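Local coordinates for protein gamma-hexachlorocyclohexane dehydrochlorinase (Novosphingobium barchaimii LL02, PDB 5KVB) that probably catalyses two successive 1,2-anti dehydrochlorinations of the pollutant lindane, giving 1,3,4,6-tetrachloro-1,4-cyclohexadiene by way of gamma-pentachlorocyclohexene, at residues A[34-39]-A[66-71]; A[41-44]-A[48-51]; A[104-107]-A[112-115]; A[122-127]-A[131-136]. All blocks are in the same frame, centred on the assembly; numbering follows the deposited sequence.

Contact 1 (A[34-39]-A[66-71]); sequences RQEGRL and LVNNVV
Glu-36 and Asn-68 meet nearly at right angles, the carboxylate of one reaching the side-chain amide of the other. Asn-68 ND2 donates to Glu-36 OE2 over 2.9 Å, with 158° at the hydrogen. The donor arrives almost in line with the C-O bond of OE2, while the acceptor is tilted a little from the amide plane of Asn-68. With amide and carboxylate turned 67° from each other, this is a single-point grip and not a flat, two-pronged pairing. Glu-36 spans the gap because its chain is extended beyond CG. Asn-68 ND2 also bonds to Leu-64 O, one turn back in its own helix, which helps fix the rotation of the amide.

Within the SnoaL-like, NTF2-type fold, Gln-35 is the N-cap of the short helix 36-40, while 66-71 ends helix 59-71, widened there to a pi-type turn in which Leu-66 O accepts from both Val-70 N and Val-71 N. Beneath the polar pair, Leu-39 and Val-67 point at each other tip to tip, Leu-39 CD2 lying 3.9 Å from Val-67 CG2. The leucine gets there with CG anti to the backbone N (chi1 -177°). Both of these buried side chains also rest on Val-31 of helix 10-33, and the side chain of Val-67 lies about 9 Å from that of His-80, the probable proton acceptor.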
loop_
_atom_site.group_PDB
_atom_site.type_symbol
_atom_site.label_atom_id
_atom_site.label_comp_id
_atom_site.label_asym_id
_atom_site.label_seq_id
_atom_site.Cartn_x
_atom_site.Cartn_y
_atom_site.Cartn_z
ATOM N N ARG A 34 7.497 -16.437 6.415
ATOM C CA ARG A 34 7.404 -17.702 7.152
ATOM C C ARG A 34 8.025 -17.541 8.550
ATOM O O ARG A 34 8.870 -18.337 8.976
ATOM C CB ARG A 34 8.051 -18.841 6.334
ATOM C CG ARG A 34 7.464 -18.936 4.929
ATOM C CD ARG A 34 7.774 -20.244 4.209
ATOM N NE ARG A 34 7.055 -20.293 2.937
ATOM C CZ ARG A 34 7.100 -21.304 2.074
ATOM N NH1 ARG A 34 7.837 -22.374 2.335
ATOM N NH2 ARG A 34 6.400 -21.242 0.951
ATOM N N GLN A 35 7.589 -16.489 9.251
ATOM C CA GLN A 35 7.975 -16.200 10.630
ATOM C C GLN A 35 6.894 -16.683 11.592
ATOM O O GLN A 35 5.876 -16.014 11.800
ATOM C CB GLN A 35 8.218 -14.694 10.838
ATOM C CG GLN A 35 9.411 -14.142 10.064
ATOM C CD GLN A 35 9.487 -12.617 10.063
ATOM O OE1 GLN A 35 8.587 -11.928 10.555
ATOM N NE2 GLN A 35 10.562 -12.087 9.490
ATOM N N GLU A 36 7.110 -17.850 12.188
ATOM C CA GLU A 36 6.055 -18.465 12.982
ATOM C C GLU A 36 5.755 -17.680 14.252
ATOM O O GLU A 36 4.598 -17.589 14.652
ATOM C CB GLU A 36 6.413 -19.917 13.304
ATOM C CG GLU A 36 6.187 -20.851 12.119
ATOM C CD GLU A 36 6.612 -22.276 12.405
ATOM O OE1 GLU A 36 7.641 -22.469 13.086
ATOM O OE2 GLU A 36 5.902 -23.203 11.960
ATOM N N GLY A 37 6.775 -17.082 14.865
ATOM C CA GLY A 37 6.585 -16.268 16.052
ATOM C C GLY A 37 5.703 -15.046 15.819
ATOM O O GLY A 37 4.772 -14.776 16.582
ATOM N N ARG A 38 5.999 -14.307 14.756
ATOM C CA ARG A 38 5.213 -13.128 14.416
ATOM C C ARG A 38 3.774 -13.527 14.096
ATOM O O ARG A 38 2.831 -12.903 14.583
ATOM C CB ARG A 38 5.835 -12.373 13.231
ATOM C CG ARG A 38 5.037 -11.127 12.813
ATOM C CD ARG A 38 5.601 -10.429 11.560
ATOM N NE ARG A 38 7.009 -10.056 11.703
ATOM C CZ ARG A 38 7.441 -8.876 12.132
ATOM N NH1 ARG A 38 6.589 -7.915 12.460
ATOM N NH2 ARG A 38 8.748 -8.643 12.224
ATOM N N LEU A 39 3.607 -14.568 13.294
ATOM C CA LEU A 39 2.277 -14.996 12.878
ATOM C C LEU A 39 1.426 -15.513 14.043
ATOM O O LEU A 39 0.217 -15.270 14.085
ATOM C CB LEU A 39 2.385 -16.076 11.790
ATOM C CG LEU A 39 1.093 -16.609 11.161
ATOM C CD1 LEU A 39 0.203 -15.498 10.575
ATOM C CD2 LEU A 39 1.429 -17.629 10.092
ATOM N N LEU A 66 -2.617 -24.245 9.190
ATOM C CA LEU A 66 -3.042 -23.857 7.852
ATOM C C LEU A 66 -1.861 -23.532 6.946
ATOM O O LEU A 66 -1.801 -24.005 5.811
ATOM C CB LEU A 66 -3.987 -22.648 7.922
ATOM C CG LEU A 66 -4.379 -22.015 6.578
ATOM C CD1 LEU A 66 -5.128 -23.024 5.700
ATOM C CD2 LEU A 66 -5.204 -20.751 6.799
ATOM N N VAL A 67 -0.921 -22.720 7.422
ATOM C CA VAL A 67 0.165 -22.333 6.531
ATOM C C VAL A 67 1.183 -23.473 6.354
ATOM O O VAL A 67 1.631 -23.720 5.236
ATOM C CB VAL A 67 0.865 -21.034 6.996
ATOM C CG1 VAL A 67 -0.091 -19.859 6.855
ATOM C CG2 VAL A 67 1.358 -21.141 8.425
ATOM N N ASN A 68 1.510 -24.214 7.410
ATOM C CA ASN A 68 2.487 -25.304 7.255
ATOM C C ASN A 68 2.004 -26.496 6.426
ATOM O O ASN A 68 2.812 -27.150 5.750
ATOM C CB ASN A 68 2.941 -25.818 8.622
ATOM C CG ASN A 68 4.070 -25.000 9.206
ATOM O OD1 ASN A 68 5.207 -25.059 8.738
ATOM N ND2 ASN A 68 3.766 -24.235 10.242
ATOM N N ASN A 69 0.706 -26.785 6.476
ATOM C CA ASN A 69 0.177 -28.010 5.869
ATOM C C ASN A 69 -0.605 -27.802 4.570
ATOM O O ASN A 69 -0.633 -28.686 3.716
ATOM C CB ASN A 69 -0.709 -28.745 6.882
ATOM C CG ASN A 69 0.061 -29.201 8.106
ATOM O OD1 ASN A 69 1.124 -29.811 7.998
ATOM N ND2 ASN A 69 -0.470 -28.893 9.280
ATOM N N VAL A 70 -1.244 -26.647 4.421
ATOM C CA VAL A 70 -2.042 -26.380 3.229
ATOM C C VAL A 70 -1.377 -25.349 2.318
ATOM O O VAL A 70 -1.206 -25.601 1.129
ATOM C CB VAL A 70 -3.467 -25.894 3.588
ATOM C CG1 VAL A 70 -4.286 -25.673 2.330
ATOM C CG2 VAL A 70 -4.161 -26.888 4.505
ATOM N N VAL A 71 -0.990 -24.197 2.860
ATOM C CA VAL A 71 -0.547 -23.101 2.000
ATOM C C VAL A 71 0.917 -23.199 1.575
ATOM O O VAL A 71 1.198 -23.285 0.374
ATOM C CB VAL A 71 -0.780 -21.738 2.671
ATOM C CG1 VAL A 71 -0.319 -20.618 1.754
ATOM C CG2 VAL A 71 -2.258 -21.574 3.009
#

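Contact 2 (A[41-44]-A[48-51]); sequences SIWW and EWTV
Trp-43 and Trp-49 form a buried, purely side-chain aromatic contact between the short strand 43-44 and strand 47-51, inside the cone of the NTF2-like fold. The backbones stand well apart, the CA atoms of Trp-43 and Glu-48 being 8.6 Å from each other, and the indoles fill the distance between them.

The two six-membered rings are near parallel, their planes 15° apart, but slid so far that they barely overlap; their centroids are 5.4 Å from each other. The outer benzo atoms of Trp-43 therefore meet the CB, CG, CD2 and CE3 side of Trp-49. Trp-43 CZ2 comes to 3.7 Å from Trp-49 CE3, and Trp-43 CH2, offset toward the rim over one face of the Trp-49 ring, lies 4.0 Å from Trp-49 CD2. The CZ3 corner of Trp-43 reaches back to the CB of Trp-49, so the contact runs from the methylene to CE3 and CZ3 of Trp-49.

Different first torsions bring the rings together: Trp-43 holds CG beside its backbone N (chi1 -50°), whereas in Trp-49 CG is anti to N (chi1 -179°). Ile-42 CG1 packs on a face of the Trp-43 indole. The side chain of Trp-49 is about 8 Å from that of His-80, the probable proton acceptor, which places the pair close to the active site.

Helix 59-71 touches both rings through Ala-63, and Leu-66 of the same helix adds to the packing on Trp-49. Leu-136 of strand 130-145 also contacts both tryptophans, Phe-133 meets the ring of Trp-43, and Gln-27 of helix 10-33 lies against Trp-49.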
loop_
_atom_site.group_PDB
_atom_site.type_symbol
_atom_site.label_atom_id
_atom_site.label_comp_id
_atom_site.label_asym_id
_atom_site.label_seq_id
_atom_site.Cartn_x
_atom_site.Cartn_y
_atom_site.Cartn_z
ATOM N N SER A 41 1.601 -14.590 17.178
ATOM C CA SER A 41 1.423 -13.558 18.195
ATOM C C SER A 41 0.139 -12.730 18.063
ATOM O O SER A 41 -0.269 -12.078 19.023
ATOM C CB SER A 41 2.619 -12.588 18.181
ATOM O OG SER A 41 2.652 -11.826 16.984
ATOM N N ILE A 42 -0.486 -12.755 16.892
ATOM C CA ILE A 42 -1.550 -11.803 16.565
ATOM C C ILE A 42 -2.980 -12.315 16.788
ATOM O O ILE A 42 -3.937 -11.571 16.542
ATOM C CB ILE A 42 -1.440 -11.346 15.085
ATOM C CG1 ILE A 42 -1.750 -12.517 14.145
ATOM C CG2 ILE A 42 -0.055 -10.760 14.785
ATOM C CD1 ILE A 42 -1.495 -12.236 12.647
ATOM N N TRP A 43 -3.131 -13.560 17.258
ATOM C CA TRP A 43 -4.446 -14.223 17.361
ATOM C C TRP A 43 -4.891 -14.507 18.791
ATOM O O TRP A 43 -4.124 -15.073 19.575
ATOM C CB TRP A 43 -4.441 -15.576 16.631
ATOM C CG TRP A 43 -3.911 -15.574 15.231
ATOM C CD1 TRP A 43 -2.625 -15.834 14.849
ATOM C CD2 TRP A 43 -4.639 -15.292 14.033
ATOM N NE1 TRP A 43 -2.509 -15.741 13.483
ATOM C CE2 TRP A 43 -3.729 -15.394 12.957
ATOM C CE3 TRP A 43 -5.968 -14.955 13.765
ATOM C CZ2 TRP A 43 -4.112 -15.188 11.625
ATOM C CZ3 TRP A 43 -6.351 -14.748 12.443
ATOM C CH2 TRP A 43 -5.425 -14.872 11.390
ATOM N N TRP A 44 -6.142 -14.202 19.114
ATOM C CA TRP A 44 -6.735 -14.774 20.335
ATOM C C TRP A 44 -6.846 -16.290 20.163
ATOM O O TRP A 44 -6.912 -16.792 19.041
ATOM C CB TRP A 44 -8.114 -14.174 20.620
ATOM C CG TRP A 44 -8.084 -12.724 20.997
ATOM C CD1 TRP A 44 -8.733 -11.695 20.369
ATOM C CD2 TRP A 44 -7.369 -12.144 22.093
ATOM N NE1 TRP A 44 -8.461 -10.509 21.013
ATOM C CE2 TRP A 44 -7.623 -10.754 22.071
ATOM C CE3 TRP A 44 -6.525 -12.660 23.085
ATOM C CZ2 TRP A 44 -7.064 -9.877 23.001
ATOM C CZ3 TRP A 44 -5.973 -11.788 24.008
ATOM C CH2 TRP A 44 -6.242 -10.412 23.958
ATOM N N GLU A 48 -10.850 -17.136 14.647
ATOM C CA GLU A 48 -11.127 -18.008 13.511
ATOM C C GLU A 48 -10.641 -17.417 12.187
ATOM O O GLU A 48 -11.024 -16.316 11.808
ATOM C CB GLU A 48 -12.627 -18.313 13.430
ATOM C CG GLU A 48 -13.125 -19.192 14.576
ATOM C CD GLU A 48 -14.579 -19.609 14.418
ATOM O OE1 GLU A 48 -15.339 -18.903 13.722
ATOM O OE2 GLU A 48 -14.958 -20.651 14.994
ATOM N N TRP A 49 -9.798 -18.173 11.497
ATOM C CA TRP A 49 -9.312 -17.803 10.171
ATOM C C TRP A 49 -9.948 -18.752 9.163
ATOM O O TRP A 49 -9.675 -19.953 9.185
ATOM C CB TRP A 49 -7.781 -17.871 10.141
ATOM C CG TRP A 49 -7.095 -17.500 8.829
ATOM C CD1 TRP A 49 -7.669 -16.988 7.696
ATOM C CD2 TRP A 49 -5.692 -17.608 8.549
ATOM N NE1 TRP A 49 -6.704 -16.781 6.726
ATOM C CE2 TRP A 49 -5.488 -17.162 7.227
ATOM C CE3 TRP A 49 -4.591 -18.045 9.291
ATOM C CZ2 TRP A 49 -4.221 -17.138 6.636
ATOM C CZ3 TRP A 49 -3.334 -18.027 8.700
ATOM C CH2 TRP A 49 -3.163 -17.579 7.381
ATOM N N THR A 50 -10.813 -18.203 8.314
ATOM C CA THR A 50 -11.509 -18.976 7.285
ATOM C C THR A 50 -11.003 -18.628 5.887
ATOM O O THR A 50 -10.962 -17.456 5.505
ATOM C CB THR A 50 -13.036 -18.733 7.318
ATOM O OG1 THR A 50 -13.321 -17.387 6.917
ATOM C CG2 THR A 50 -13.601 -18.971 8.700
ATOM N N VAL A 51 -10.629 -19.648 5.123
ATOM C CA VAL A 51 -10.273 -19.450 3.727
ATOM C C VAL A 51 -11.340 -20.136 2.886
ATOM O O VAL A 51 -11.598 -21.324 3.058
ATOM C CB VAL A 51 -8.880 -20.015 3.397
ATOM C CG1 VAL A 51 -8.515 -19.708 1.952
ATOM C CG2 VAL A 51 -7.835 -19.443 4.345
#

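Contact 3 (A[104-107]-A[112-115]); sequences LGNL and QSIL
Strands 94-107 and 113-127 run antiparallel here, their short segments inclined at 145° and approaching to 4.8 Å, at the turn end of a beta hairpin. Gly-105 and Ile-114 are a hydrogen-bonded pair: Gly-105 N donates to Ile-114 O over 3.1 Å, and Ile-114 N returns a bond of 2.9 Å to Gly-105 O. Leu-107 N to Gln-112 O, at 2.8 Å, continues the pairing toward the turn.

The non-hydrogen-bonded pairs Leu-104 with Leu-115 and Asn-106 with Ser-113 share one face. There the two leucines lie side by side, pointing the same way, with Leu-104 CD2 3.9 Å from Leu-115 CD1; Leu-115 of the second subunit extends this packing beyond Leu-104. Ser-113 OG donates to Asn-106 OD1 over 2.8 Å, arriving close to the direction of the amide C=O (168°). Toward the turn, Leu-107 CB touches Ile-114 CG1 at 4.1 Å, and Trp-75 touches both residues.

Each end of the Asn-106 amide has a role: OD1 accepts from the serine and ND2 donates to Asp-77, which should hold the amide plane and its flip state. Ser-113 OG in turn accepts from Phe-151 N, so this polar pair ties the hairpin both to strand 75-89 and to the C-terminal tail.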
loop_
_atom_site.group_PDB
_atom_site.type_symbol
_atom_site.label_atom_id
_atom_site.label_comp_id
_atom_site.label_asym_id
_atom_site.label_seq_id
_atom_site.Cartn_x
_atom_site.Cartn_y
_atom_site.Cartn_z
ATOM N N LEU A 104 1.678 -11.858 -5.392
ATOM C CA LEU A 104 2.441 -12.420 -6.509
ATOM C C LEU A 104 3.163 -13.652 -6.008
ATOM O O LEU A 104 3.745 -13.617 -4.926
ATOM C CB LEU A 104 3.458 -11.415 -7.050
ATOM C CG LEU A 104 2.900 -10.046 -7.443
ATOM C CD1 LEU A 104 4.032 -9.130 -7.912
ATOM C CD2 LEU A 104 1.802 -10.175 -8.506
ATOM N N GLY A 105 3.153 -14.739 -6.773
ATOM C CA GLY A 105 3.797 -15.933 -6.270
ATOM C C GLY A 105 4.160 -16.972 -7.301
ATOM O O GLY A 105 3.739 -16.912 -8.455
ATOM N N ASN A 106 4.956 -17.927 -6.838
ATOM C CA ASN A 106 5.440 -19.040 -7.642
ATOM C C ASN A 106 4.829 -20.338 -7.117
ATOM O O ASN A 106 5.242 -20.842 -6.069
ATOM C CB ASN A 106 6.968 -19.088 -7.603
ATOM C CG ASN A 106 7.610 -17.884 -8.275
ATOM O OD1 ASN A 106 7.163 -17.442 -9.330
ATOM N ND2 ASN A 106 8.655 -17.341 -7.655
ATOM N N LEU A 107 3.832 -20.848 -7.832
ATOM C CA LEU A 107 3.116 -22.074 -7.474
ATOM C C LEU A 107 3.937 -23.317 -7.819
ATOM O O LEU A 107 4.549 -23.373 -8.886
ATOM C CB LEU A 107 1.771 -22.116 -8.207
ATOM C CG LEU A 107 0.654 -23.062 -7.757
ATOM C CD1 LEU A 107 0.071 -22.625 -6.419
ATOM C CD2 LEU A 107 -0.432 -23.128 -8.822
ATOM N N GLN A 112 3.967 -22.558 -12.156
ATOM C CA GLN A 112 3.288 -21.371 -12.655
ATOM C C GLN A 112 3.481 -20.161 -11.754
ATOM O O GLN A 112 3.432 -20.282 -10.531
ATOM C CB GLN A 112 1.788 -21.633 -12.783
ATOM C CG GLN A 112 1.431 -22.835 -13.629
ATOM C CD GLN A 112 -0.046 -23.159 -13.560
ATOM O OE1 GLN A 112 -0.467 -24.042 -12.809
ATOM N NE2 GLN A 112 -0.839 -22.446 -14.336
ATOM N N SER A 113 3.675 -18.993 -12.354
ATOM C CA SER A 113 3.569 -17.760 -11.578
ATOM C C SER A 113 2.120 -17.290 -11.617
ATOM O O SER A 113 1.441 -17.414 -12.636
ATOM C CB SER A 113 4.512 -16.676 -12.102
ATOM O OG SER A 113 5.856 -16.932 -11.724
ATOM N N ILE A 114 1.656 -16.750 -10.491
ATOM C CA ILE A 114 0.247 -16.415 -10.285
ATOM C C ILE A 114 0.103 -14.993 -9.742
ATOM O O ILE A 114 0.902 -14.569 -8.901
ATOM C CB ILE A 114 -0.425 -17.376 -9.270
ATOM C CG1 ILE A 114 -0.203 -18.845 -9.652
ATOM C CG2 ILE A 114 -1.922 -17.059 -9.109
ATOM C CD1 ILE A 114 -0.947 -19.276 -10.888
ATOM N N LEU A 115 -0.896 -14.266 -10.232
ATOM C CA LEU A 115 -1.313 -13.008 -9.611
ATOM C C LEU A 115 -2.669 -13.210 -8.962
ATOM O O LEU A 115 -3.621 -13.666 -9.612
ATOM C CB LEU A 115 -1.380 -11.878 -10.647
ATOM C CG LEU A 115 -1.719 -10.460 -10.159
ATOM C CD1 LEU A 115 -1.048 -9.412 -11.039
ATOM C CD2 LEU A 115 -3.221 -10.210 -10.114
#

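Contact 4 (A[122-127]-A[131-136]); sequences SEYERR and WKFSKL
Ser-134 OG donates to Glu-123 OE2 over only 2.5 Å, using the anti lone pair of that oxygen, beside a classic beta bulge in the hairpin of strands 113-127 and 130-145. Ser-134 and Lys-135 both face Glu-123, and their backbone N atoms reach Glu-123 O from the same side of its carbonyl plane, at 2.8 Å from Ser-134 N and 3.1 Å from Lys-135 N. An extended chain with CG anti to the backbone N (chi1 -174°) carries the carboxylate to the serine. Its other oxygen has Lys-135 NZ nearby, beyond salt-bridge range, an attraction that probably favours the charged carboxylate.

The chain turns a corner at Ser-134; on the other side of the bulge Glu-125 and Lys-132 resume regular antiparallel bonding. Arg-127 grips OE1 of one of the two Glu-125 conformers side-on with NE and NH2, and its NH1 makes a salt bridge to Asp-46.

The packing is largely aromatic. Tyr-124 and Phe-133 run alongside each other with planes 48° apart, Tyr-124 CE2 sitting over the centre of the phenyl face and 3.6 Å from Phe-133 CE1. Arg-126, in one of its two conformers, is anchored by Asp-12 and Asp-93 and bends over Trp-131: its CB lies 3.6 Å above the centroid of the six-membered ring, in a CH-pi contact just 6° off the ring normal.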
loop_
_atom_site.group_PDB
_atom_site.type_symbol
_atom_site.label_atom_id
_atom_site.label_comp_id
_atom_site.label_asym_id
_atom_site.label_seq_id
_atom_site.Cartn_x
_atom_site.Cartn_y
_atom_site.Cartn_z
ATOM N N SER A 122 -11.707 -8.624 8.250
ATOM C CA SER A 122 -11.128 -8.971 9.551
ATOM C C SER A 122 -11.950 -8.424 10.720
ATOM O O SER A 122 -12.724 -7.491 10.553
ATOM C CB SER A 122 -9.681 -8.462 9.623
ATOM O OG SER A 122 -9.608 -7.074 9.338
ATOM N N GLU A 123 -11.773 -9.024 11.901
ATOM C CA GLU A 123 -12.352 -8.522 13.137
ATOM C C GLU A 123 -11.274 -8.595 14.210
ATOM O O GLU A 123 -10.474 -9.541 14.245
ATOM C CB GLU A 123 -13.586 -9.333 13.573
ATOM C CG GLU A 123 -14.319 -8.751 14.788
ATOM C CD GLU A 123 -15.325 -9.727 15.403
ATOM O OE1 GLU A 123 -16.508 -9.710 14.986
ATOM O OE2 GLU A 123 -14.937 -10.503 16.310
ATOM N N TYR A 124 -11.281 -7.594 15.084
ATOM C CA TYR A 124 -10.333 -7.490 16.197
ATOM C C TYR A 124 -11.108 -7.241 17.476
ATOM O O TYR A 124 -12.096 -6.507 17.471
ATOM C CB TYR A 124 -9.325 -6.357 15.954
ATOM C CG TYR A 124 -8.732 -6.405 14.564
ATOM C CD1 TYR A 124 -9.386 -5.807 13.493
ATOM C CD2 TYR A 124 -7.538 -7.084 14.321
ATOM C CE1 TYR A 124 -8.861 -5.883 12.208
ATOM C CE2 TYR A 124 -7.004 -7.163 13.032
ATOM C CZ TYR A 124 -7.673 -6.550 11.996
ATOM O OH TYR A 124 -7.178 -6.627 10.717
ATOM N N GLU A 125 -10.674 -7.877 18.559
ATOM C CA GLU A 125 -11.286 -7.670 19.867
ATOM C C GLU A 125 -10.251 -7.191 20.872
ATOM O O GLU A 125 -9.094 -7.618 20.837
ATOM C CB GLU A 125 -11.951 -8.956 20.379
ATOM C CG GLU A 125 -13.197 -9.350 19.605
ATOM C CD GLU A 125 -13.961 -10.496 20.251
ATOM O OE1 GLU A 125 -13.514 -11.003 21.304
ATOM O OE2 GLU A 125 -15.017 -10.881 19.704
ATOM N N ARG A 126 -10.611 -6.198 21.749
ATOM C CA ARG A 126 -9.774 -5.787 22.864
ATOM C C ARG A 126 -10.208 -6.526 24.129
ATOM O O ARG A 126 -11.373 -6.471 24.523
ATOM C CB ARG A 126 -9.842 -4.270 23.070
ATOM C CG ARG A 126 -9.097 -3.790 24.304
ATOM C CD ARG A 126 -8.656 -2.342 24.161
ATOM N NE ARG A 126 -9.770 -1.439 23.899
ATOM C CZ ARG A 126 -9.637 -0.120 23.780
ATOM N NH1 ARG A 126 -8.437 0.439 23.902
ATOM N NH2 ARG A 126 -10.694 0.639 23.537
ATOM N N ARG A 127 -9.258 -7.226 24.742
ATOM C CA ARG A 127 -9.507 -7.996 25.961
ATOM C C ARG A 127 -8.450 -7.640 26.985
ATOM O O ARG A 127 -7.256 -7.716 26.696
ATOM C CB ARG A 127 -9.483 -9.495 25.672
ATOM C CG ARG A 127 -10.516 -9.933 24.662
ATOM C CD ARG A 127 -10.444 -11.436 24.428
ATOM N NE ARG A 127 -11.299 -11.859 23.320
ATOM C CZ ARG A 127 -11.297 -13.082 22.790
ATOM N NH1 ARG A 127 -10.487 -14.019 23.266
ATOM N NH2 ARG A 127 -12.111 -13.360 21.780
ATOM N N TRP A 131 -5.326 -5.563 22.070
ATOM C CA TRP A 131 -5.963 -5.929 20.789
ATOM C C TRP A 131 -5.318 -7.147 20.132
ATOM O O TRP A 131 -4.095 -7.216 20.033
ATOM C CB TRP A 131 -5.889 -4.761 19.783
ATOM C CG TRP A 131 -6.724 -3.561 20.136
ATOM C CD1 TRP A 131 -6.288 -2.413 20.742
ATOM C CD2 TRP A 131 -8.121 -3.375 19.884
ATOM N NE1 TRP A 131 -7.329 -1.532 20.894
ATOM C CE2 TRP A 131 -8.470 -2.098 20.386
ATOM C CE3 TRP A 131 -9.118 -4.170 19.312
ATOM C CZ2 TRP A 131 -9.772 -1.591 20.299
ATOM C CZ3 TRP A 131 -10.417 -3.662 19.229
ATOM C CH2 TRP A 131 -10.729 -2.387 19.719
ATOM N N LYS A 132 -6.144 -8.082 19.654
ATOM C CA LYS A 132 -5.694 -9.163 18.762
ATOM C C LYS A 132 -6.791 -9.484 17.751
ATOM O O LYS A 132 -7.958 -9.072 17.924
ATOM C CB LYS A 132 -5.305 -10.444 19.545
ATOM C CG LYS A 132 -4.015 -10.310 20.379
ATOM C CD LYS A 132 -3.505 -11.656 20.900
ATOM C CE LYS A 132 -2.291 -11.457 21.809
ATOM N NZ LYS A 132 -1.618 -12.751 22.131
ATOM N N PHE A 133 -6.424 -10.202 16.688
ATOM C CA PHE A 133 -7.421 -10.756 15.749
ATOM C C PHE A 133 -8.432 -11.648 16.445
ATOM O O PHE A 133 -8.041 -12.508 17.254
ATOM C CB PHE A 133 -6.772 -11.635 14.680
ATOM C CG PHE A 133 -6.273 -10.926 13.443
ATOM C CD1 PHE A 133 -7.082 -10.798 12.315
ATOM C CD2 PHE A 133 -4.954 -10.512 13.364
ATOM C CE1 PHE A 133 -6.594 -10.221 11.141
ATOM C CE2 PHE A 133 -4.459 -9.925 12.203
ATOM C CZ PHE A 133 -5.276 -9.781 11.083
ATOM N N SER A 134 -9.701 -11.480 16.093
ATOM C CA SER A 134 -10.731 -12.461 16.436
ATOM C C SER A 134 -11.250 -13.184 15.191
ATOM O O SER A 134 -11.748 -14.304 15.299
ATOM C CB SER A 134 -11.901 -11.812 17.182
ATOM O OG SER A 134 -12.421 -10.698 16.487
ATOM N N LYS A 135 -11.169 -12.551 14.022
ATOM C CA LYS A 135 -11.588 -13.178 12.756
ATOM C C LYS A 135 -10.754 -12.710 11.564
ATOM O O LYS A 135 -10.393 -11.526 11.481
ATOM C CB LYS A 135 -13.053 -12.861 12.424
ATOM C CG LYS A 135 -14.095 -13.254 13.442
ATOM C CD LYS A 135 -15.508 -13.037 12.873
ATOM C CE LYS A 135 -16.551 -13.259 13.961
ATOM N NZ LYS A 135 -17.940 -13.162 13.426
ATOM N N LEU A 136 -10.502 -13.615 10.619
ATOM C CA LEU A 136 -9.991 -13.239 9.299
ATOM C C LEU A 136 -10.657 -14.109 8.254
ATOM O O LEU A 136 -10.727 -15.334 8.407
ATOM C CB LEU A 136 -8.467 -13.375 9.213
ATOM C CG LEU A 136 -7.829 -13.082 7.838
ATOM C CD1 LEU A 136 -8.117 -11.653 7.335
ATOM C CD2 LEU A 136 -6.333 -13.334 7.871
#

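In the fold
Along the chain, contact 2 is nested in the loop closed by contact 1, and contacts 3 and 4 follow in series, all within the SnoaL-like domain. Contact 1 joins two helices, while contacts 2, 3 and 4 reach the one mixed sheet. Contacts 3 and 4 both use strand 113-127, yet their centres are 30 Å apart, pairing opposite ends of that long strand with its two neighbours. Contacts 2 and 4 have centres about 8 Å apart and touch through neighbouring strands 47-51 and 130-145; contact 1 reaches contact 2 where Leu-66 and Val-67 pack on Trp-49. Helices and curved sheet thus probably enclose the pocket of His-80 and Asp-32.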